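Side-chain contacts in coelenterazine-binding protein with bound coelenterazine (Renilla muelleri, PDB 2HPS), which binds the luciferin coelenterazine and makes it available for reaction with luciferase and oxygen only when calcium is bound: residues 10-15 against 87-92; 18-23 against 66-71; 58-63 against 104-109. One frame throughout, in Å; residues are numbered along the deposited sequence.

Contact 1: residues 10-15 against 87-92; sequences AYHLRK and DSLLKM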
loop_
_atom_site.group_PDB
_atom_site.type_symbol
_atom_site.label_atom_id
_atom_site.label_comp_id
_atom_site.label_asym_id
_atom_site.label_seq_id
_atom_site.Cartn_x
_atom_site.Cartn_y
_atom_site.Cartn_z
ATOM N N ALA A 10 4.692 -9.160 -16.107
ATOM C CA ALA A 10 5.251 -7.825 -16.352
ATOM C C ALA A 10 4.421 -6.754 -15.666
ATOM O O ALA A 10 4.964 -5.892 -14.971
ATOM C CB ALA A 10 5.344 -7.539 -17.867
ATOM N N TYR A 11 3.100 -6.834 -15.838
ATOM C CA TYR A 11 2.209 -5.820 -15.284
ATOM C C TYR A 11 2.219 -5.876 -13.746
ATOM O O TYR A 11 2.297 -4.848 -13.079
ATOM C CB TYR A 11 0.788 -5.990 -15.846
ATOM C CG TYR A 11 -0.186 -5.005 -15.240
ATOM C CD1 TYR A 11 -0.039 -3.627 -15.461
ATOM C CD2 TYR A 11 -1.198 -5.439 -14.382
ATOM C CE1 TYR A 11 -0.914 -2.698 -14.874
ATOM C CE2 TYR A 11 -2.066 -4.525 -13.787
ATOM C CZ TYR A 11 -1.920 -3.163 -14.028
ATOM O OH TYR A 11 -2.788 -2.260 -13.456
ATOM N N HIS A 12 2.149 -7.087 -13.194
ATOM C CA HIS A 12 2.160 -7.220 -11.733
ATOM C C HIS A 12 3.452 -6.684 -11.139
ATOM O O HIS A 12 3.421 -5.932 -10.156
ATOM C CB HIS A 12 1.916 -8.658 -11.285
ATOM C CG HIS A 12 1.507 -8.749 -9.855
ATOM N ND1 HIS A 12 2.419 -8.766 -8.821
ATOM C CD2 HIS A 12 0.279 -8.749 -9.281
ATOM C CE1 HIS A 12 1.767 -8.779 -7.669
ATOM N NE2 HIS A 12 0.470 -8.788 -7.921
ATOM N N LEU A 13 4.587 -7.003 -11.766
ATOM C CA LEU A 13 5.864 -6.447 -11.285
ATOM C C LEU A 13 5.917 -4.930 -11.377
ATOM O O LEU A 13 6.543 -4.272 -10.542
ATOM C CB LEU A 13 7.043 -7.039 -12.073
ATOM C CG LEU A 13 7.409 -8.497 -11.807
ATOM C CD1 LEU A 13 8.392 -8.988 -12.884
ATOM C CD2 LEU A 13 8.062 -8.616 -10.419
ATOM N N ARG A 14 5.330 -4.381 -12.440
ATOM C CA ARG A 14 5.239 -2.927 -12.614
ATOM C C ARG A 14 4.461 -2.285 -11.473
ATOM O O ARG A 14 4.898 -1.275 -10.911
ATOM C CB ARG A 14 4.604 -2.587 -13.959
ATOM C CG ARG A 14 4.606 -1.090 -14.294
ATOM C CD ARG A 14 4.063 -0.873 -15.729
ATOM N NE ARG A 14 4.003 0.544 -16.075
ATOM C CZ ARG A 14 5.011 1.252 -16.575
ATOM N NH1 ARG A 14 6.206 0.683 -16.782
ATOM N NH2 ARG A 14 4.827 2.555 -16.847
ATOM N N LYS A 15 3.353 -2.921 -11.083
ATOM C CA LYS A 15 2.599 -2.473 -9.934
ATOM C C LYS A 15 3.462 -2.539 -8.672
ATOM O O LYS A 15 3.532 -1.573 -7.909
ATOM C CB LYS A 15 1.337 -3.309 -9.765
ATOM C CG LYS A 15 0.250 -3.016 -10.817
ATOM C CD LYS A 15 -1.082 -3.648 -10.447
ATOM C CE LYS A 15 -1.026 -5.184 -10.399
ATOM N NZ LYS A 15 -2.391 -5.800 -10.051
ATOM N N ASP A 87 6.263 -12.565 -6.364
ATOM C CA ASP A 87 6.438 -14.006 -6.109
ATOM C C ASP A 87 5.587 -14.448 -4.916
ATOM O O ASP A 87 4.893 -15.459 -5.003
ATOM C CB ASP A 87 7.918 -14.359 -5.866
ATOM C CG ASP A 87 8.743 -14.394 -7.145
ATOM O OD1 ASP A 87 8.162 -14.370 -8.245
ATOM O OD2 ASP A 87 9.993 -14.429 -7.034
ATOM N N SER A 88 5.636 -13.674 -3.832
ATOM C CA SER A 88 4.856 -13.974 -2.609
ATOM C C SER A 88 3.344 -13.878 -2.808
ATOM O O SER A 88 2.604 -14.823 -2.486
ATOM C CB SER A 88 5.324 -13.149 -1.410
ATOM O OG SER A 88 5.241 -11.761 -1.643
ATOM N N LEU A 89 2.891 -12.746 -3.354
ATOM C CA LEU A 89 1.452 -12.507 -3.529
ATOM C C LEU A 89 0.780 -13.457 -4.490
ATOM O O LEU A 89 -0.325 -13.911 -4.223
ATOM C CB LEU A 89 1.192 -11.064 -3.970
ATOM C CG LEU A 89 1.427 -10.049 -2.856
ATOM C CD1 LEU A 89 1.601 -8.648 -3.433
ATOM C CD2 LEU A 89 0.285 -10.108 -1.815
ATOM N N LEU A 90 1.439 -13.769 -5.609
ATOM C CA LEU A 90 0.779 -14.577 -6.641
ATOM C C LEU A 90 0.734 -16.075 -6.312
ATOM O O LEU A 90 0.014 -16.825 -6.963
ATOM C CB LEU A 90 1.376 -14.299 -8.032
ATOM C CG LEU A 90 1.124 -12.869 -8.557
ATOM C CD1 LEU A 90 1.646 -12.708 -9.999
ATOM C CD2 LEU A 90 -0.343 -12.433 -8.461
ATOM N N LYS A 91 1.491 -16.474 -5.294
ATOM C CA LYS A 91 1.531 -17.849 -4.770
ATOM C C LYS A 91 0.328 -18.122 -3.845
ATOM O O LYS A 91 -0.074 -19.283 -3.638
ATOM C CB LYS A 91 2.835 -18.031 -3.982
ATOM C CG LYS A 91 3.257 -19.461 -3.646
ATOM C CD LYS A 91 4.610 -19.463 -2.921
HETATM N N MSE A 92 -0.243 -17.056 -3.290
HETATM C CA MSE A 92 -1.201 -17.203 -2.184
HETATM C C MSE A 92 -2.536 -17.720 -2.645
HETATM O O MSE A 92 -3.005 -17.365 -3.729
HETATM C CB MSE A 92 -1.404 -15.880 -1.458
HETATM C CG MSE A 92 -0.167 -15.367 -0.758
HETATM SE SE MSE A 92 -0.611 -13.661 0.016
HETATM C CE MSE A 92 1.137 -13.077 0.660
#
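The imidazole of H12 is overlapped on one face by the forked end of L90. The methyl CD2 of L90 lies 4.0 Å from the centroid of the H12 ring, 24° off the ring normal, a CH-pi contact displaced toward the NE2–CD2 side, where CD2 of L90 is 3.8 Å from H12 NE2. The second methyl, L90 CD1, is set over the other end of the ring, 4.0 Å from H12 CG, and the two side chains thus run past one another in opposite directions. L89 contributes differently: its CD1 comes up at the ring edge, near the imidazole plane, 4.2 Å from H12 CE1.

H12 reaches across because its CG is anti to the backbone N (chi1 -162°), which carries the ring off helix 6-21 toward the last turn of helix 78-91. Both ring nitrogens have partners outside the two segments: ND1 pairs with T86 OG1 on helix 78-91, and NE2 with the carbonyl oxygen of L168 at the end of helix 157-169. Beside it, K15 NZ is bonded to the carbonyl oxygens of F167 and G170, so the same turn of helix 6-21 grips the end of that helix twice.

The contact therefore joins the first helix of EF-hand 1 to helix 78-91 by a buried but polar ring. Leucine methyls supply the apolar cover, while the hydrogen bonds at ND1 and NE2 would fix the rotation of the imidazole and satisfy both of its nitrogens away from solvent.

Contact 2: residues 18-23 against 66-71; sequences TRMQRV and DQLGLA. With CTZ (c2-hydroxy-coelenterazine), chain B.
R19 and M20, on the first helix of an EF-hand pair, meet the methyl CD1 of L68 at the end of helix 51-68, in the wall of the coelenterazine pocket. CE of M20, a selenomethionine, lies 3.9 Å from L68 CD1, an apolar contact between side chains that meet at a slant, and R19 NH2 comes within 4.0 Å of the same methyl, L68 CD1. One leucine methyl thus touches both residues.

The same two side chains also reach the ligand. The R19 chain is extended from CG to NE, with CG anti to the backbone N (chi1 175°), and this carries NE to 2.7 Å from the phenolic O17 of CTZ in a nearly straight bond (163°). O17 sits at the guanidinium edge, near its plane; NH2 adds a weaker, more bent bond to it. M20 CE is 4.0 Å from CTZ O17, and V23 CG2 packs against CTZ C15 of the same phenol ring.

R22, its chain bent at chi2 and chi3, lies along the C3–C5 rim of the bicyclic core, and C20 of CTZ lies over one face of its guanidinium. The carbonyl oxygen O18 of CTZ is met at the edge of that group, in its plane, by R22 NE at 2.9 Å (166°).

Y36 belongs to both shells: its OH is bonded to CTZ and to R19 NH2. Further out, the salt bridge from R22 NH2 to D134 probably steadies the R22 guanidinium. L68 packs on Y36 and A85, and its helix closes in a Schellman motif at G69, whose phi is positive and whose N is bonded to D66 O at 3.2 Å.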
loop_
_atom_site.group_PDB
_atom_site.type_symbol
_atom_site.label_atom_id
_atom_site.label_comp_id
_atom_site.label_asym_id
_atom_site.label_seq_id
_atom_site.Cartn_x
_atom_site.Cartn_y
_atom_site.Cartn_z
ATOM N N THR A 18 6.142 0.092 -8.350
ATOM C CA THR A 18 5.560 1.395 -8.032
ATOM C C THR A 18 5.363 1.488 -6.510
ATOM O O THR A 18 5.724 2.487 -5.876
ATOM C CB THR A 18 4.249 1.558 -8.809
ATOM O OG1 THR A 18 4.545 1.439 -10.217
ATOM C CG2 THR A 18 3.624 2.924 -8.549
ATOM N N ARG A 19 4.866 0.403 -5.938
ATOM C CA ARG A 19 4.663 0.297 -4.489
ATOM C C ARG A 19 6.011 0.392 -3.764
ATOM O O ARG A 19 6.154 1.112 -2.786
ATOM C CB ARG A 19 4.003 -1.046 -4.175
ATOM C CG ARG A 19 3.845 -1.335 -2.698
ATOM C CD ARG A 19 3.251 -2.735 -2.524
ATOM N NE ARG A 19 3.460 -3.233 -1.157
ATOM C CZ ARG A 19 3.427 -4.521 -0.805
ATOM N NH1 ARG A 19 3.171 -5.478 -1.701
ATOM N NH2 ARG A 19 3.626 -4.854 0.460
HETATM N N MSE A 20 7.006 -0.325 -4.261
HETATM C CA MSE A 20 8.278 -0.366 -3.571
HETATM C C MSE A 20 9.011 0.955 -3.647
HETATM O O MSE A 20 9.749 1.322 -2.713
HETATM C CB MSE A 20 9.133 -1.512 -4.094
HETATM C CG MSE A 20 8.560 -2.894 -3.816
HETATM SE SE MSE A 20 8.438 -3.225 -1.895
HETATM C CE MSE A 20 6.699 -2.836 -1.438
ATOM N N GLN A 21 8.788 1.698 -4.734
ATOM C CA GLN A 21 9.427 2.989 -4.887
ATOM C C GLN A 21 8.946 3.960 -3.817
ATOM O O GLN A 21 9.675 4.889 -3.465
ATOM C CB GLN A 21 9.246 3.584 -6.287
ATOM C CG GLN A 21 10.196 2.960 -7.278
ATOM C CD GLN A 21 10.635 3.870 -8.416
ATOM O OE1 GLN A 21 10.099 4.960 -8.635
ATOM N NE2 GLN A 21 11.622 3.407 -9.145
ATOM N N ARG A 22 7.743 3.725 -3.287
ATOM C CA ARG A 22 7.222 4.526 -2.184
ATOM C C ARG A 22 7.997 4.297 -0.891
ATOM O O ARG A 22 7.999 5.163 -0.010
ATOM C CB ARG A 22 5.720 4.270 -1.964
ATOM C CG ARG A 22 4.847 4.689 -3.151
ATOM C CD ARG A 22 5.015 6.171 -3.483
ATOM N NE ARG A 22 4.910 7.005 -2.281
ATOM C CZ ARG A 22 5.214 8.303 -2.237
ATOM N NH1 ARG A 22 5.103 8.964 -1.095
ATOM N NH2 ARG A 22 5.625 8.941 -3.331
ATOM N N VAL A 23 8.663 3.152 -0.791
ATOM C CA VAL A 23 9.475 2.843 0.376
ATOM C C VAL A 23 10.844 3.545 0.247
ATOM O O VAL A 23 11.496 3.868 1.241
ATOM C CB VAL A 23 9.593 1.306 0.578
ATOM C CG1 VAL A 23 10.352 0.966 1.883
ATOM C CG2 VAL A 23 8.207 0.651 0.605
ATOM N N ASP A 66 9.348 -9.115 6.058
ATOM C CA ASP A 66 9.943 -10.452 5.922
ATOM C C ASP A 66 9.630 -11.073 4.566
ATOM O O ASP A 66 10.507 -11.633 3.897
ATOM C CB ASP A 66 9.481 -11.381 7.046
ATOM C CG ASP A 66 10.036 -10.987 8.419
ATOM O OD1 ASP A 66 11.014 -10.208 8.512
ATOM O OD2 ASP A 66 9.457 -11.447 9.430
ATOM N N GLN A 67 8.378 -10.958 4.141
ATOM C CA GLN A 67 7.974 -11.461 2.832
ATOM C C GLN A 67 8.667 -10.718 1.680
ATOM O O GLN A 67 8.959 -11.312 0.630
ATOM C CB GLN A 67 6.460 -11.343 2.688
ATOM C CG GLN A 67 5.682 -12.035 3.831
ATOM C CD GLN A 67 4.163 -11.921 3.678
ATOM O OE1 GLN A 67 3.401 -12.744 4.205
ATOM N NE2 GLN A 67 3.720 -10.900 2.965
ATOM N N LEU A 68 8.909 -9.424 1.878
ATOM C CA LEU A 68 9.517 -8.586 0.846
ATOM C C LEU A 68 11.029 -8.806 0.741
ATOM O O LEU A 68 11.671 -8.287 -0.164
ATOM C CB LEU A 68 9.199 -7.109 1.087
ATOM C CG LEU A 68 7.696 -6.786 1.036
ATOM C CD1 LEU A 68 7.435 -5.328 1.435
ATOM C CD2 LEU A 68 7.123 -7.117 -0.351
ATOM N N GLY A 69 11.579 -9.597 1.658
ATOM C CA GLY A 69 13.025 -9.806 1.704
ATOM C C GLY A 69 13.765 -8.675 2.395
ATOM O O GLY A 69 14.992 -8.535 2.241
ATOM N N LEU A 70 13.032 -7.859 3.154
ATOM C CA LEU A 70 13.635 -6.746 3.882
ATOM C C LEU A 70 14.089 -7.222 5.259
ATOM O O LEU A 70 13.578 -6.773 6.290
ATOM C CB LEU A 70 12.672 -5.563 3.993
ATOM C CG LEU A 70 12.196 -4.973 2.669
ATOM C CD1 LEU A 70 11.301 -3.775 2.979
ATOM C CD2 LEU A 70 13.396 -4.564 1.809
ATOM N N ALA A 71 15.044 -8.149 5.235
ATOM C CA ALA A 71 15.620 -8.749 6.437
ATOM C C ALA A 71 16.442 -7.721 7.206
ATOM O O ALA A 71 16.920 -6.749 6.623
ATOM C CB ALA A 71 16.478 -9.962 6.058
HETATM N N1 CTZ B . 0.852 3.795 0.535
HETATM C C2 CTZ B . 2.060 4.201 1.013
HETATM C C3 CTZ B . 2.446 5.251 0.068
HETATM N N4 CTZ B . 1.512 5.428 -0.863
HETATM C C5 CTZ B . 1.448 6.268 -1.917
HETATM C C6 CTZ B . 0.331 6.205 -2.755
HETATM N N7 CTZ B . -0.672 5.333 -2.517
HETATM C C8 CTZ B . -0.642 4.488 -1.463
HETATM C C9 CTZ B . 0.549 4.531 -0.582
HETATM C C10 CTZ B . 2.786 3.654 2.218
HETATM C C11 CTZ B . 3.092 2.208 1.918
HETATM C C12 CTZ B . 2.454 1.206 2.647
HETATM C C13 CTZ B . 2.702 -0.137 2.387
HETATM C C14 CTZ B . 3.612 -0.464 1.377
HETATM C C15 CTZ B . 4.251 0.537 0.631
HETATM C C16 CTZ B . 3.991 1.882 0.901
HETATM O O17 CTZ B . 3.854 -1.774 1.118
HETATM O O18 CTZ B . 3.543 5.934 0.098
HETATM C C19 CTZ B . 0.233 7.141 -3.897
HETATM C C20 CTZ B . 1.360 7.536 -4.621
HETATM C C21 CTZ B . 1.232 8.429 -5.683
HETATM C C22 CTZ B . -0.027 8.948 -6.017
HETATM C C23 CTZ B . -1.153 8.576 -5.296
HETATM C C24 CTZ B . -1.024 7.675 -4.232
HETATM O O25 CTZ B . -0.118 9.823 -7.054
HETATM C C26 CTZ B . -1.737 3.477 -1.175
HETATM C C27 CTZ B . -2.824 4.147 -0.376
HETATM C C28 CTZ B . -3.091 3.777 0.941
HETATM C C29 CTZ B . -4.112 4.424 1.639
HETATM C C30 CTZ B . -4.845 5.447 1.018
HETATM C C31 CTZ B . -4.586 5.806 -0.304
HETATM C C32 CTZ B . -3.573 5.147 -1.006
#

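Contact 3: residues 58-63 against 104-109; sequences RQEFLR and SLIMYD. With CTZ (c2-hydroxy-coelenterazine), chain B.
E60, on helix 51-68, faces the end of I106 on helix 102-111 with its aliphatic part. Its CB is 4.0 Å from I106 CD1, and CG follows at 4.1 Å from that same I106 CD1, the two chains inclined to each other. CG stands anti to the backbone N (chi1 -178°), and a bend at chi2 then turns the carboxylate aside to R63, one turn further along its own helix. There the guanidinium grips it side-on in a two-pronged salt bridge, R63 NE to E60 OE1 at 2.9 Å and R63 NH2 to E60 OE2 at 2.8 Å. Both oxygens are met on their syn sides and lie close to the guanidinium plane, although NE is tilted 30° from the plane of the carboxylate.

Beside this pair, F61 and M107 extend the contact toward coelenterazine. The selenium of M107, a selenomethionine, lies at the edge of the F61 ring, near its plane, 4.3 Å from F61 CZ. Both side chains also touch the ligand: F61 CE2 is 3.8 Å from CTZ C13 on the phenol ring, and M107 CE is 3.9 Å from CTZ C28 on the benzyl ring. The Y36 ring, from helix 33-47, also meets the F61 ring, the planes inclined at about 50°.

The interface between the second and third EF-hands is therefore divided by chemistry. On this side, F61 and M107 offer the ligand apolar and aromatic atoms, whereas the buried carboxylate of E60 is paired within its own helix, so that only its methylene carbons touch I106 and its charge is probably balanced locally by R63.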
loop_
_atom_site.group_PDB
_atom_site.type_symbol
_atom_site.label_atom_id
_atom_site.label_comp_id
_atom_site.label_asym_id
_atom_site.label_seq_id
_atom_site.Cartn_x
_atom_site.Cartn_y
_atom_site.Cartn_z
ATOM N N ARG A 58 3.370 -1.457 13.534
ATOM C CA ARG A 58 4.780 -1.803 13.274
ATOM C C ARG A 58 4.994 -3.313 13.044
ATOM O O ARG A 58 5.682 -3.716 12.110
ATOM C CB ARG A 58 5.686 -1.272 14.398
ATOM C CG ARG A 58 7.136 -1.008 13.954
ATOM C CD ARG A 58 8.042 -0.589 15.132
ATOM N NE ARG A 58 8.095 -1.617 16.184
ATOM C CZ ARG A 58 9.048 -2.538 16.301
ATOM N NH1 ARG A 58 10.072 -2.572 15.442
ATOM N NH2 ARG A 58 8.984 -3.429 17.286
ATOM N N GLN A 59 4.409 -4.152 13.901
ATOM C CA GLN A 59 4.580 -5.587 13.784
ATOM C C GLN A 59 4.023 -6.125 12.458
ATOM O O GLN A 59 4.617 -7.017 11.856
ATOM C CB GLN A 59 3.947 -6.296 14.985
ATOM C CG GLN A 59 4.773 -6.124 16.268
ATOM C CD GLN A 59 6.171 -6.730 16.166
ATOM O OE1 GLN A 59 6.365 -7.780 15.552
ATOM N NE2 GLN A 59 7.156 -6.058 16.768
ATOM N N GLU A 60 2.917 -5.545 11.995
ATOM C CA GLU A 60 2.338 -6.013 10.729
ATOM C C GLU A 60 3.265 -5.617 9.589
ATOM O O GLU A 60 3.547 -6.433 8.699
ATOM C CB GLU A 60 0.907 -5.502 10.510
ATOM C CG GLU A 60 0.250 -6.014 9.199
ATOM C CD GLU A 60 0.130 -7.556 9.077
ATOM O OE1 GLU A 60 0.386 -8.332 10.045
ATOM O OE2 GLU A 60 -0.222 -8.015 7.968
ATOM N N PHE A 61 3.776 -4.389 9.631
ATOM C CA PHE A 61 4.781 -3.990 8.639
ATOM C C PHE A 61 6.030 -4.871 8.649
ATOM O O PHE A 61 6.573 -5.197 7.598
ATOM C CB PHE A 61 5.135 -2.504 8.756
ATOM C CG PHE A 61 4.197 -1.612 7.984
ATOM C CD1 PHE A 61 2.878 -1.448 8.400
ATOM C CD2 PHE A 61 4.633 -0.965 6.828
ATOM C CE1 PHE A 61 1.979 -0.626 7.660
ATOM C CE2 PHE A 61 3.761 -0.162 6.085
ATOM C CZ PHE A 61 2.434 0.018 6.508
ATOM N N LEU A 62 6.486 -5.277 9.837
ATOM C CA LEU A 62 7.643 -6.159 9.911
ATOM C C LEU A 62 7.335 -7.525 9.320
ATOM O O LEU A 62 8.176 -8.119 8.657
ATOM C CB LEU A 62 8.128 -6.305 11.361
ATOM C CG LEU A 62 8.746 -5.056 11.989
ATOM C CD1 LEU A 62 9.008 -5.352 13.469
ATOM C CD2 LEU A 62 10.018 -4.601 11.278
ATOM N N ARG A 63 6.119 -8.017 9.552
ATOM C CA ARG A 63 5.699 -9.309 9.016
ATOM C C ARG A 63 5.751 -9.309 7.481
ATOM O O ARG A 63 6.268 -10.245 6.851
ATOM C CB ARG A 63 4.290 -9.654 9.517
ATOM C CG ARG A 63 3.905 -11.133 9.240
ATOM C CD ARG A 63 2.473 -11.407 9.740
ATOM N NE ARG A 63 1.471 -10.779 8.878
ATOM C CZ ARG A 63 1.044 -11.295 7.727
ATOM N NH1 ARG A 63 1.526 -12.455 7.287
ATOM N NH2 ARG A 63 0.147 -10.639 7.005
ATOM N N SER A 104 -3.535 -3.365 4.741
ATOM C CA SER A 104 -4.327 -2.306 4.141
ATOM C C SER A 104 -5.545 -1.965 4.995
ATOM O O SER A 104 -5.957 -0.820 5.046
ATOM C CB SER A 104 -4.758 -2.700 2.730
ATOM O OG SER A 104 -3.647 -2.701 1.840
ATOM N N LEU A 105 -6.136 -2.972 5.644
ATOM C CA LEU A 105 -7.277 -2.737 6.539
ATOM C C LEU A 105 -6.871 -1.983 7.808
ATOM O O LEU A 105 -7.641 -1.155 8.326
ATOM C CB LEU A 105 -7.981 -4.057 6.881
ATOM C CG LEU A 105 -8.771 -4.659 5.703
ATOM C CD1 LEU A 105 -9.314 -6.055 6.015
ATOM C CD2 LEU A 105 -9.903 -3.717 5.225
ATOM N N ILE A 106 -5.659 -2.254 8.303
ATOM C CA ILE A 106 -5.086 -1.427 9.376
ATOM C C ILE A 106 -4.973 0.027 8.921
ATOM O O ILE A 106 -5.411 0.943 9.637
ATOM C CB ILE A 106 -3.726 -1.972 9.873
ATOM C CG1 ILE A 106 -3.945 -3.301 10.604
ATOM C CG2 ILE A 106 -2.988 -0.930 10.767
ATOM C CD1 ILE A 106 -2.660 -3.907 11.150
HETATM N N MSE A 107 -4.430 0.242 7.718
HETATM C CA MSE A 107 -4.343 1.593 7.172
HETATM C C MSE A 107 -5.709 2.230 7.008
HETATM O O MSE A 107 -5.886 3.390 7.349
HETATM C CB MSE A 107 -3.574 1.619 5.862
HETATM C CG MSE A 107 -2.170 1.115 6.051
HETATM SE SE MSE A 107 -1.149 1.202 4.379
HETATM C CE MSE A 107 -1.161 2.646 4.126
ATOM N N TYR A 108 -6.687 1.468 6.514
ATOM C CA TYR A 108 -8.029 2.030 6.358
ATOM C C TYR A 108 -8.575 2.520 7.702
ATOM O O TYR A 108 -9.126 3.632 7.788
ATOM C CB TYR A 108 -9.003 1.043 5.680
ATOM C CG TYR A 108 -10.344 1.698 5.401
ATOM C CD1 TYR A 108 -10.576 2.358 4.199
ATOM C CD2 TYR A 108 -11.347 1.721 6.376
ATOM C CE1 TYR A 108 -11.796 2.997 3.943
ATOM C CE2 TYR A 108 -12.573 2.358 6.144
ATOM C CZ TYR A 108 -12.791 2.987 4.924
ATOM O OH TYR A 108 -13.983 3.631 4.669
ATOM N N ASP A 109 -8.445 1.696 8.747
ATOM C CA ASP A 109 -8.879 2.099 10.094
ATOM C C ASP A 109 -8.234 3.421 10.520
ATOM O O ASP A 109 -8.877 4.251 11.163
ATOM C CB ASP A 109 -8.534 1.033 11.118
ATOM C CG ASP A 109 -9.497 -0.146 11.085
ATOM O OD1 ASP A 109 -10.495 -0.076 10.336
ATOM O OD2 ASP A 109 -9.259 -1.117 11.828
HETATM N N1 CTZ B . 0.852 3.795 0.535
HETATM C C2 CTZ B . 2.060 4.201 1.013
HETATM C C3 CTZ B . 2.446 5.251 0.068
HETATM N N4 CTZ B . 1.512 5.428 -0.863
HETATM C C5 CTZ B . 1.448 6.268 -1.917
HETATM C C6 CTZ B . 0.331 6.205 -2.755
HETATM N N7 CTZ B . -0.672 5.333 -2.517
HETATM C C8 CTZ B . -0.642 4.488 -1.463
HETATM C C9 CTZ B . 0.549 4.531 -0.582
HETATM C C10 CTZ B . 2.786 3.654 2.218
HETATM C C11 CTZ B . 3.092 2.208 1.918
HETATM C C12 CTZ B . 2.454 1.206 2.647
HETATM C C13 CTZ B . 2.702 -0.137 2.387
HETATM C C14 CTZ B . 3.612 -0.464 1.377
HETATM C C15 CTZ B . 4.251 0.537 0.631
HETATM C C16 CTZ B . 3.991 1.882 0.901
HETATM O O17 CTZ B . 3.854 -1.774 1.118
HETATM O O18 CTZ B . 3.543 5.934 0.098
HETATM C C19 CTZ B . 0.233 7.141 -3.897
HETATM C C20 CTZ B . 1.360 7.536 -4.621
HETATM C C21 CTZ B . 1.232 8.429 -5.683
HETATM C C22 CTZ B . -0.027 8.948 -6.017
HETATM C C23 CTZ B . -1.153 8.576 -5.296
HETATM C C24 CTZ B . -1.024 7.675 -4.232
HETATM O O25 CTZ B . -0.118 9.823 -7.054
HETATM C C26 CTZ B . -1.737 3.477 -1.175
HETATM C C27 CTZ B . -2.824 4.147 -0.376
HETATM C C28 CTZ B . -3.091 3.777 0.941
HETATM C C29 CTZ B . -4.112 4.424 1.639
HETATM C C30 CTZ B . -4.845 5.447 1.018
HETATM C C31 CTZ B . -4.586 5.806 -0.304
HETATM C C32 CTZ B . -3.573 5.147 -1.006
#

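From the N terminus, helix 6-21 supplies the first partner of both contact 1 and contact 2, and the two touch through L89 and R19. Contact 1 closes the longer loop, returning at the end of helix 78-91; contact 2, which returns at the end of helix 51-68, nests inside it. Contact 3 starts on that same helix, just before the second segment of contact 2, and runs on to helix 102-111, so its loop crosses both others. Contacts 1 and 2 hold the N-terminal EF-hand pair together, whereas contact 3 ties it to the third EF-hand. Contacts 2 and 3 both border coelenterazine.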